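Local structure of Rna-directed RNA polymerase (Infectious pancreatic necrosis virus, 3ZED) at residues B[34-38]-B[311-315]; B[89-94]-B[257-262]; B[202-208]-B[698-704]. The protein probably copies the viral RNA genome from an RNA template as an RNA-dependent RNA polymerase, and probably occurs both free and covalently attached to the genomic RNA. All coordinates share one frame; numbering follows the deposited sequence.

Contact 1 (B[34-38]-B[311-315]); sequences RFRPA and QVDWD
Phe35 meets Gln311 with one ring face and Trp314 with its edge, and each part of its side chain has a distinct neighbour. With CG standing anti to the backbone N (chi1 170°), the ring is carried over to both residues. Its CB rests 3.5 Å from Gln311 CD, against the start of the amide group. At CG the partner is the aliphatic part of the glutamine, with Phe35 CG lying 3.6 Å from Gln311 CG. That methylene sits over one face of the ring in a CH-pi contact, displaced toward the rim, while Pro37 N lies over the centre of the opposite face. Farther along, CD1 passes beside Gln311 OE1 and CE1 reaches back to Gln311 CB, so the two side chains run past each other in opposite directions with ring and amide planes only 17° apart. The amide keeps its own polar bond, from Gln311 NE2 to the carbonyl of Leu157. At the ring edge, CE2 comes within 3.7 Å of Trp314 CD2, over the indole face, and at the tip CZ stands 3.8 Å from Trp314 CB. The result is a T-shaped stack, Phe35 edge against the Trp314 face, with the planes at 75°.

The tryptophan belongs to the connection between antiparallel strands 299-310 and 320-323 of the mixed sheet in the palm family region, and residues 34-38 belong to the N-terminal loop preceding helix 45-54. Next along that loop, Pro37 CB packs 3.5 Å from Trp314 NE1, obliquely to the indole. Beyond it the contact turns polar and water-mediated. One water accepts from Ala38 N at 2.8 Å and donates to Asp315 OD2. A second donates to Ala38 O and, at 2.7 Å, to Asp315 OD1, an oxygen also bonded to Ser163 OG.

Contact 2 (B[89-94]-B[257-262]); sequences LKDTVS and GDTTAE
Glu262 holds Ser94 through a single carboxylate oxygen. Its CG lies beside the backbone N, and a bend about CB-CG (chi2 86°) brings OE2 back to the strand. There Ser94 N donates a nearly straight bond of 2.7 Å to Glu262 OE2, which receives it on its anti lone pair, the one away from the other oxygen. The serine hydroxyl, placed between its own backbone N and carbonyl carbon (chi1 56°), gives OE2 a second bond, with Ser94 OG 3.1 Å from Glu262 OE2 and 45° out of the carboxylate plane. Two donors from one residue thus fix this oxygen, and they should favour its negative charge.

The contact sets the first turn of helix 260-278 against strand 92-98, an outermost strand of a three-stranded antiparallel sheet; Val93 pairs through its backbone with Leu71 of the next strand. Tyr251, in the predicted GTP-binding segment, bonds to Ser94 O through its hydroxyl.

Alongside the carboxylate chain and toward Leu89 the packing is apolar. Val93 CG2, anti to the backbone N, passes alongside the glutamate chain and meets Ala261 CB at 4.0 Å. Leu89 CD2 reaches the same methyl, 3.8 Å from Ala261 CB, and touches Thr260 CG2 as well. Lys90 runs extended until the rotation about CD-CE, which turns NZ to within 2.8 Å of Asp258 O, above the carbonyl plane.

Contact 3 (B[202-208]-B[698-704]); sequences EQTLPIN and TPRSPKK. With K (potassium ion), chain L.
The end of helix 194-204 and the loop 698-704 pass in antiparallel sense, with CA atoms 5.9 Å apart both for Glu202 with Arg700 and for Pro206 with Thr698. A potassium site joins them, linking the palm family region to the C-terminal region. The loop curls round the ion, and Ser701, with a left-handed backbone (phi 43°), gives its carbonyl to the metal together with those of Pro702 and Lys704. The shortest of these bonds is Lys704 O to potassium, at 2.5 Å.

From the helix side comes Gln203, whose chain bends at CB-CG (chi2 -50°) to present OE1 to the metal. Its NE2 bonds to a carbonyl that also binds the ion, with Gln203 NE2 3.3 Å from Ser701 O close to the amide plane, so both ends of the amide are engaged and its rotation is set. Thr698 OG1 is a further ligand and donates to Arg700 O at 2.8 Å.

Beside the site, Glu202 CD lies 3.5 Å from Arg700 CB; the carboxylate touches only the aliphatic part of the arginine, its charge being met by Arg425 and Lys199. Pro206 CB packs 3.6 Å from Pro699 CD, and the Pro206 and Thr698 side chains cross at about a right angle, with the CG2 methyl against Pro206 CB. The sixth ligand is a water, which accepts from Thr698 N at 3.1 Å.

None of the three contacts is wholly buried, and none shares a secondary-structure element with another. Contacts 1 and 3 lie on opposite sides of the chain's centre, their centres about 48 Å apart; contact 2 is about 40 Å from contact 1 and about 42 Å from contact 3, centre to centre. Contact 1 joins two loops by aromatic packing and bridging waters, without a direct hydrogen bond. Contact 2 joins a helix start to an edge strand through a buried carboxylate and aliphatic side chains, near the predicted GTP site. Contact 3 alone spans two family regions, and there an ion gathers oxygens from segments 490 residues apart.

Contact 1 (B[34-38]-B[311-315])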
loop_
_atom_site.group_PDB
_atom_site.type_symbol
_atom_site.label_atom_id
_atom_site.label_comp_id
_atom_site.label_asym_id
_atom_site.label_seq_id
_atom_site.Cartn_x
_atom_site.Cartn_y
_atom_site.Cartn_z
ATOM N N ARG B 34 16.649 -14.910 25.026
ATOM C CA ARG B 34 16.661 -13.889 23.980
ATOM C C ARG B 34 17.308 -14.459 22.747
ATOM O O ARG B 34 18.276 -15.221 22.849
ATOM C CB ARG B 34 17.451 -12.629 24.405
ATOM C CG ARG B 34 16.692 -11.556 25.162
ATOM C CD ARG B 34 15.476 -11.003 24.442
ATOM N NE ARG B 34 15.751 -10.232 23.225
ATOM C CZ ARG B 34 15.985 -8.921 23.195
ATOM N NH1 ARG B 34 16.060 -8.227 24.322
ATOM N NH2 ARG B 34 16.163 -8.302 22.037
ATOM N N PHE B 35 16.777 -14.106 21.588
ATOM C CA PHE B 35 17.332 -14.557 20.336
ATOM C C PHE B 35 18.510 -13.676 19.996
ATOM O O PHE B 35 18.400 -12.446 20.058
ATOM C CB PHE B 35 16.257 -14.522 19.233
ATOM C CG PHE B 35 16.765 -14.746 17.830
ATOM C CD1 PHE B 35 17.392 -15.945 17.476
ATOM C CD2 PHE B 35 16.592 -13.777 16.852
ATOM C CE1 PHE B 35 17.836 -16.158 16.168
ATOM C CE2 PHE B 35 17.030 -13.991 15.541
ATOM C CZ PHE B 35 17.646 -15.175 15.205
ATOM N N ARG B 36 19.653 -14.310 19.686
ATOM C CA ARG B 36 20.857 -13.616 19.250
ATOM C C ARG B 36 21.090 -14.005 17.801
ATOM O O ARG B 36 21.491 -15.148 17.546
ATOM C CB ARG B 36 22.073 -13.940 20.140
ATOM C CG ARG B 36 23.341 -13.149 19.768
ATOM C CD ARG B 36 24.440 -13.219 20.823
ATOM N NE ARG B 36 24.162 -12.470 22.060
ATOM C CZ ARG B 36 24.437 -11.182 22.270
ATOM N NH1 ARG B 36 24.965 -10.441 21.306
ATOM N NH2 ARG B 36 24.157 -10.621 23.437
ATOM N N PRO B 37 20.800 -13.105 16.833
ATOM C CA PRO B 37 21.029 -13.461 15.423
ATOM C C PRO B 37 22.481 -13.889 15.184
ATOM O O PRO B 37 23.381 -13.380 15.839
ATOM C CB PRO B 37 20.687 -12.171 14.668
ATOM C CG PRO B 37 19.780 -11.422 15.591
ATOM C CD PRO B 37 20.298 -11.718 16.963
ATOM N N ALA B 38 22.687 -14.878 14.306
ATOM C CA ALA B 38 24.012 -15.384 13.964
ATOM C C ALA B 38 24.796 -14.322 13.192
ATOM O O ALA B 38 24.190 -13.398 12.637
ATOM C CB ALA B 38 23.880 -16.652 13.117
ATOM N N GLN B 311 12.433 -16.797 13.951
ATOM C CA GLN B 311 13.858 -16.870 14.330
ATOM C C GLN B 311 14.636 -17.850 13.444
ATOM O O GLN B 311 15.701 -17.513 12.953
ATOM C CB GLN B 311 14.023 -17.288 15.793
ATOM C CG GLN B 311 13.631 -16.208 16.798
ATOM C CD GLN B 311 13.689 -16.742 18.196
ATOM O OE1 GLN B 311 14.424 -17.671 18.504
ATOM N NE2 GLN B 311 12.919 -16.170 19.084
ATOM N N VAL B 312 14.072 -19.046 13.206
ATOM C CA VAL B 312 14.683 -20.100 12.390
ATOM C C VAL B 312 14.932 -19.604 10.930
ATOM O O VAL B 312 15.901 -20.045 10.316
ATOM C CB VAL B 312 13.838 -21.411 12.480
ATOM C CG1 VAL B 312 13.943 -22.271 11.228
ATOM C CG2 VAL B 312 14.251 -22.224 13.707
ATOM N N ASP B 313 14.130 -18.652 10.422
ATOM C CA ASP B 313 14.284 -18.117 9.059
ATOM C C ASP B 313 14.758 -16.665 9.045
ATOM O O ASP B 313 14.617 -16.002 8.014
ATOM C CB ASP B 313 12.969 -18.234 8.259
ATOM C CG ASP B 313 12.374 -19.633 8.212
ATOM O OD1 ASP B 313 13.148 -20.605 8.043
ATOM O OD2 ASP B 313 11.136 -19.756 8.362
ATOM N N TRP B 314 15.373 -16.181 10.156
ATOM C CA TRP B 314 15.900 -14.810 10.260
ATOM C C TRP B 314 16.804 -14.427 9.084
ATOM O O TRP B 314 16.693 -13.311 8.569
ATOM C CB TRP B 314 16.693 -14.662 11.559
ATOM C CG TRP B 314 17.082 -13.250 11.887
ATOM C CD1 TRP B 314 18.334 -12.714 11.827
ATOM C CD2 TRP B 314 16.225 -12.219 12.399
ATOM N NE1 TRP B 314 18.309 -11.404 12.238
ATOM C CE2 TRP B 314 17.032 -11.076 12.620
ATOM C CE3 TRP B 314 14.848 -12.140 12.669
ATOM C CZ2 TRP B 314 16.513 -9.873 13.128
ATOM C CZ3 TRP B 314 14.330 -10.939 13.144
ATOM C CH2 TRP B 314 15.156 -9.821 13.366
ATOM N N ASP B 315 17.711 -15.336 8.679
ATOM C CA ASP B 315 18.648 -15.089 7.580
ATOM C C ASP B 315 18.132 -15.630 6.228
ATOM O O ASP B 315 18.859 -15.585 5.234
ATOM C CB ASP B 315 20.032 -15.687 7.919
ATOM C CG ASP B 315 20.672 -15.074 9.158
ATOM O OD1 ASP B 315 20.701 -13.827 9.258
ATOM O OD2 ASP B 315 21.141 -15.841 10.028
HETATM O O HOH W 1 22.247 -12.266 10.870
HETATM O O HOH W 2 20.466 -15.871 12.957
#

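Contact 2 (B[89-94]-B[257-262])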
loop_
_atom_site.group_PDB
_atom_site.type_symbol
_atom_site.label_atom_id
_atom_site.label_comp_id
_atom_site.label_asym_id
_atom_site.label_seq_id
_atom_site.Cartn_x
_atom_site.Cartn_y
_atom_site.Cartn_z
ATOM N N LEU B 89 10.985 26.955 4.190
ATOM C CA LEU B 89 12.001 26.261 3.385
ATOM C C LEU B 89 13.392 26.744 3.763
ATOM O O LEU B 89 13.537 27.912 4.133
ATOM C CB LEU B 89 11.793 26.522 1.872
ATOM C CG LEU B 89 10.615 25.879 1.145
ATOM C CD1 LEU B 89 10.351 26.600 -0.163
ATOM C CD2 LEU B 89 10.852 24.400 0.878
ATOM N N LYS B 90 14.427 25.891 3.604
ATOM C CA LYS B 90 15.816 26.291 3.851
ATOM C C LYS B 90 16.234 27.364 2.834
ATOM O O LYS B 90 15.686 27.389 1.733
ATOM C CB LYS B 90 16.756 25.076 3.768
ATOM C CG LYS B 90 16.581 24.069 4.892
ATOM C CD LYS B 90 17.562 22.917 4.747
ATOM C CE LYS B 90 17.354 21.821 5.773
ATOM N NZ LYS B 90 16.136 21.007 5.519
ATOM N N ASP B 91 17.186 28.246 3.197
ATOM C CA ASP B 91 17.676 29.314 2.310
ATOM C C ASP B 91 18.589 28.758 1.197
ATOM O O ASP B 91 18.791 29.422 0.177
ATOM C CB ASP B 91 18.405 30.404 3.117
ATOM C CG ASP B 91 19.649 29.917 3.832
ATOM O OD1 ASP B 91 19.523 29.022 4.700
ATOM O OD2 ASP B 91 20.750 30.427 3.518
ATOM N N THR B 92 19.123 27.534 1.395
ATOM C CA THR B 92 19.977 26.844 0.429
ATOM C C THR B 92 19.394 25.487 0.063
ATOM O O THR B 92 18.726 24.851 0.885
ATOM C CB THR B 92 21.407 26.684 0.946
ATOM O OG1 THR B 92 21.390 26.002 2.201
ATOM C CG2 THR B 92 22.154 28.006 1.048
ATOM N N VAL B 93 19.671 25.043 -1.173
ATOM C CA VAL B 93 19.213 23.764 -1.717
ATOM C C VAL B 93 20.429 23.017 -2.326
ATOM O O VAL B 93 21.200 23.614 -3.076
ATOM C CB VAL B 93 18.022 23.968 -2.716
ATOM C CG1 VAL B 93 18.424 24.704 -3.997
ATOM C CG2 VAL B 93 17.320 22.663 -3.037
ATOM N N SER B 94 20.630 21.743 -1.951
ATOM C CA SER B 94 21.742 20.937 -2.466
ATOM C C SER B 94 21.252 20.109 -3.655
ATOM O O SER B 94 20.351 19.294 -3.504
ATOM C CB SER B 94 22.337 20.062 -1.367
ATOM O OG SER B 94 21.341 19.239 -0.782
ATOM N N GLY B 257 11.317 15.633 5.231
ATOM C CA GLY B 257 11.288 16.951 5.865
ATOM C C GLY B 257 12.581 17.722 5.644
ATOM O O GLY B 257 12.559 18.937 5.435
ATOM N N ASP B 258 13.719 16.998 5.644
ATOM C CA ASP B 258 15.062 17.538 5.417
ATOM C C ASP B 258 15.283 18.001 3.977
ATOM O O ASP B 258 16.149 18.860 3.737
ATOM C CB ASP B 258 16.130 16.453 5.723
ATOM C CG ASP B 258 16.291 15.991 7.169
ATOM O OD1 ASP B 258 15.898 16.749 8.086
ATOM O OD2 ASP B 258 16.835 14.878 7.381
ATOM N N THR B 259 14.559 17.384 3.009
ATOM C CA THR B 259 14.779 17.591 1.568
ATOM C C THR B 259 13.565 18.132 0.762
ATOM O O THR B 259 13.528 17.943 -0.463
ATOM C CB THR B 259 15.219 16.255 0.963
ATOM O OG1 THR B 259 14.214 15.280 1.259
ATOM C CG2 THR B 259 16.573 15.786 1.491
ATOM N N THR B 260 12.603 18.834 1.427
ATOM C CA THR B 260 11.409 19.395 0.769
ATOM C C THR B 260 11.772 20.234 -0.474
ATOM O O THR B 260 11.236 19.959 -1.549
ATOM C CB THR B 260 10.581 20.212 1.758
ATOM O OG1 THR B 260 10.269 19.371 2.869
ATOM C CG2 THR B 260 9.298 20.760 1.136
ATOM N N ALA B 261 12.670 21.238 -0.326
ATOM C CA ALA B 261 13.086 22.123 -1.418
ATOM C C ALA B 261 13.748 21.324 -2.553
ATOM O O ALA B 261 13.379 21.497 -3.719
ATOM C CB ALA B 261 14.026 23.201 -0.904
ATOM N N GLU B 262 14.682 20.419 -2.187
ATOM C CA GLU B 262 15.428 19.531 -3.071
ATOM C C GLU B 262 14.471 18.715 -3.943
ATOM O O GLU B 262 14.614 18.710 -5.169
ATOM C CB GLU B 262 16.326 18.607 -2.232
ATOM C CG GLU B 262 17.640 19.235 -1.771
ATOM C CD GLU B 262 17.687 20.045 -0.486
ATOM O OE1 GLU B 262 16.745 19.951 0.333
ATOM O OE2 GLU B 262 18.693 20.763 -0.285
#

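Contact 3 (B[202-208]-B[698-704])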
loop_
_atom_site.group_PDB
_atom_site.type_symbol
_atom_site.label_atom_id
_atom_site.label_comp_id
_atom_site.label_asym_id
_atom_site.label_seq_id
_atom_site.Cartn_x
_atom_site.Cartn_y
_atom_site.Cartn_z
ATOM N N GLU B 202 -13.918 -0.702 -13.335
ATOM C CA GLU B 202 -15.094 0.135 -13.039
ATOM C C GLU B 202 -15.955 -0.547 -11.969
ATOM O O GLU B 202 -16.600 0.127 -11.167
ATOM C CB GLU B 202 -15.914 0.379 -14.299
ATOM C CG GLU B 202 -15.355 1.466 -15.205
ATOM C CD GLU B 202 -16.139 1.698 -16.488
ATOM O OE1 GLU B 202 -17.098 0.940 -16.755
ATOM O OE2 GLU B 202 -15.807 2.660 -17.216
ATOM N N GLN B 203 -15.906 -1.892 -11.933
ATOM C CA GLN B 203 -16.629 -2.741 -10.997
ATOM C C GLN B 203 -15.811 -3.069 -9.727
ATOM O O GLN B 203 -16.359 -2.950 -8.625
ATOM C CB GLN B 203 -17.075 -4.059 -11.674
ATOM C CG GLN B 203 -17.910 -3.899 -12.957
ATOM C CD GLN B 203 -19.071 -2.939 -12.795
ATOM O OE1 GLN B 203 -19.791 -2.952 -11.779
ATOM N NE2 GLN B 203 -19.266 -2.073 -13.792
ATOM N N THR B 204 -14.536 -3.532 -9.876
ATOM C CA THR B 204 -13.678 -3.976 -8.755
ATOM C C THR B 204 -12.988 -2.811 -8.050
ATOM O O THR B 204 -12.612 -2.948 -6.885
ATOM C CB THR B 204 -12.648 -4.986 -9.244
ATOM O OG1 THR B 204 -11.714 -4.296 -10.085
ATOM C CG2 THR B 204 -13.287 -6.148 -10.011
ATOM N N LEU B 205 -12.798 -1.687 -8.745
ATOM C CA LEU B 205 -12.210 -0.484 -8.142
ATOM C C LEU B 205 -12.960 0.761 -8.635
ATOM O O LEU B 205 -12.406 1.541 -9.415
ATOM C CB LEU B 205 -10.690 -0.370 -8.382
ATOM C CG LEU B 205 -9.954 0.673 -7.527
ATOM C CD1 LEU B 205 -9.605 0.138 -6.152
ATOM C CD2 LEU B 205 -8.714 1.116 -8.204
ATOM N N PRO B 206 -14.236 0.971 -8.211
ATOM C CA PRO B 206 -14.965 2.174 -8.661
ATOM C C PRO B 206 -14.294 3.447 -8.153
ATOM O O PRO B 206 -13.871 3.514 -6.984
ATOM C CB PRO B 206 -16.354 1.997 -8.043
ATOM C CG PRO B 206 -16.158 1.075 -6.878
ATOM C CD PRO B 206 -15.072 0.140 -7.318
ATOM N N ILE B 207 -14.115 4.420 -9.051
ATOM C CA ILE B 207 -13.477 5.682 -8.692
ATOM C C ILE B 207 -14.342 6.867 -9.099
ATOM O O ILE B 207 -15.142 6.776 -10.033
ATOM C CB ILE B 207 -12.036 5.832 -9.279
ATOM C CG1 ILE B 207 -12.020 5.793 -10.844
ATOM C CG2 ILE B 207 -11.053 4.848 -8.628
ATOM C CD1 ILE B 207 -10.735 6.266 -11.556
ATOM N N ASN B 208 -14.147 7.990 -8.411
ATOM C CA ASN B 208 -14.753 9.263 -8.776
ATOM C C ASN B 208 -13.673 10.124 -9.384
ATOM O O ASN B 208 -12.493 9.758 -9.330
ATOM C CB ASN B 208 -15.373 9.950 -7.558
ATOM C CG ASN B 208 -16.673 9.356 -7.148
ATOM O OD1 ASN B 208 -17.624 9.300 -7.936
ATOM N ND2 ASN B 208 -16.745 8.922 -5.900
ATOM N N THR B 698 -22.161 1.417 -8.714
ATOM C CA THR B 698 -20.866 2.027 -9.062
ATOM C C THR B 698 -21.046 3.315 -9.919
ATOM O O THR B 698 -22.040 3.415 -10.643
ATOM C CB THR B 698 -19.973 1.019 -9.807
ATOM O OG1 THR B 698 -20.686 0.495 -10.941
ATOM C CG2 THR B 698 -19.437 -0.099 -8.897
ATOM N N PRO B 699 -20.110 4.298 -9.860
ATOM C CA PRO B 699 -20.258 5.512 -10.694
ATOM C C PRO B 699 -20.309 5.235 -12.204
ATOM O O PRO B 699 -21.081 5.888 -12.897
ATOM C CB PRO B 699 -19.016 6.336 -10.341
ATOM C CG PRO B 699 -18.568 5.820 -9.021
ATOM C CD PRO B 699 -18.889 4.366 -9.030
ATOM N N ARG B 700 -19.525 4.268 -12.710
ATOM C CA ARG B 700 -19.536 3.895 -14.128
ATOM C C ARG B 700 -20.175 2.519 -14.293
ATOM O O ARG B 700 -20.027 1.669 -13.404
ATOM C CB ARG B 700 -18.132 3.919 -14.745
ATOM C CG ARG B 700 -17.333 5.170 -14.434
ATOM C CD ARG B 700 -17.160 6.097 -15.622
ATOM N NE ARG B 700 -16.462 7.308 -15.205
ATOM C CZ ARG B 700 -16.175 8.343 -15.989
ATOM N NH1 ARG B 700 -16.528 8.334 -17.275
ATOM N NH2 ARG B 700 -15.543 9.399 -15.493
ATOM N N SER B 701 -20.909 2.310 -15.421
ATOM C CA SER B 701 -21.675 1.084 -15.741
ATOM C C SER B 701 -22.430 0.611 -14.466
ATOM O O SER B 701 -22.142 -0.481 -13.961
ATOM C CB SER B 701 -20.764 -0.010 -16.300
ATOM O OG SER B 701 -20.047 0.439 -17.439
ATOM N N PRO B 702 -23.310 1.481 -13.884
ATOM C CA PRO B 702 -23.966 1.132 -12.616
ATOM C C PRO B 702 -24.825 -0.130 -12.641
ATOM O O PRO B 702 -24.825 -0.878 -11.660
ATOM C CB PRO B 702 -24.850 2.349 -12.314
ATOM C CG PRO B 702 -24.347 3.448 -13.168
ATOM C CD PRO B 702 -23.742 2.817 -14.364
ATOM N N LYS B 703 -25.568 -0.352 -13.731
ATOM C CA LYS B 703 -26.491 -1.479 -13.848
ATOM C C LYS B 703 -25.777 -2.789 -14.157
ATOM O O LYS B 703 -26.361 -3.854 -13.957
ATOM C CB LYS B 703 -27.559 -1.191 -14.918
ATOM N N LYS B 704 -24.523 -2.727 -14.620
ATOM C CA LYS B 704 -23.754 -3.926 -14.961
ATOM C C LYS B 704 -23.058 -4.535 -13.752
ATOM O O LYS B 704 -22.505 -3.818 -12.926
ATOM C CB LYS B 704 -22.711 -3.618 -16.046
ATOM C CG LYS B 704 -23.321 -3.206 -17.390
ATOM C CD LYS B 704 -22.374 -3.457 -18.564
ATOM C CE LYS B 704 -22.585 -4.799 -19.242
ATOM N NZ LYS B 704 -23.897 -4.889 -19.943
HETATM K K K L . -22.248 -1.770 -11.448
HETATM O O HOH W 3 -23.108 -1.526 -8.846
#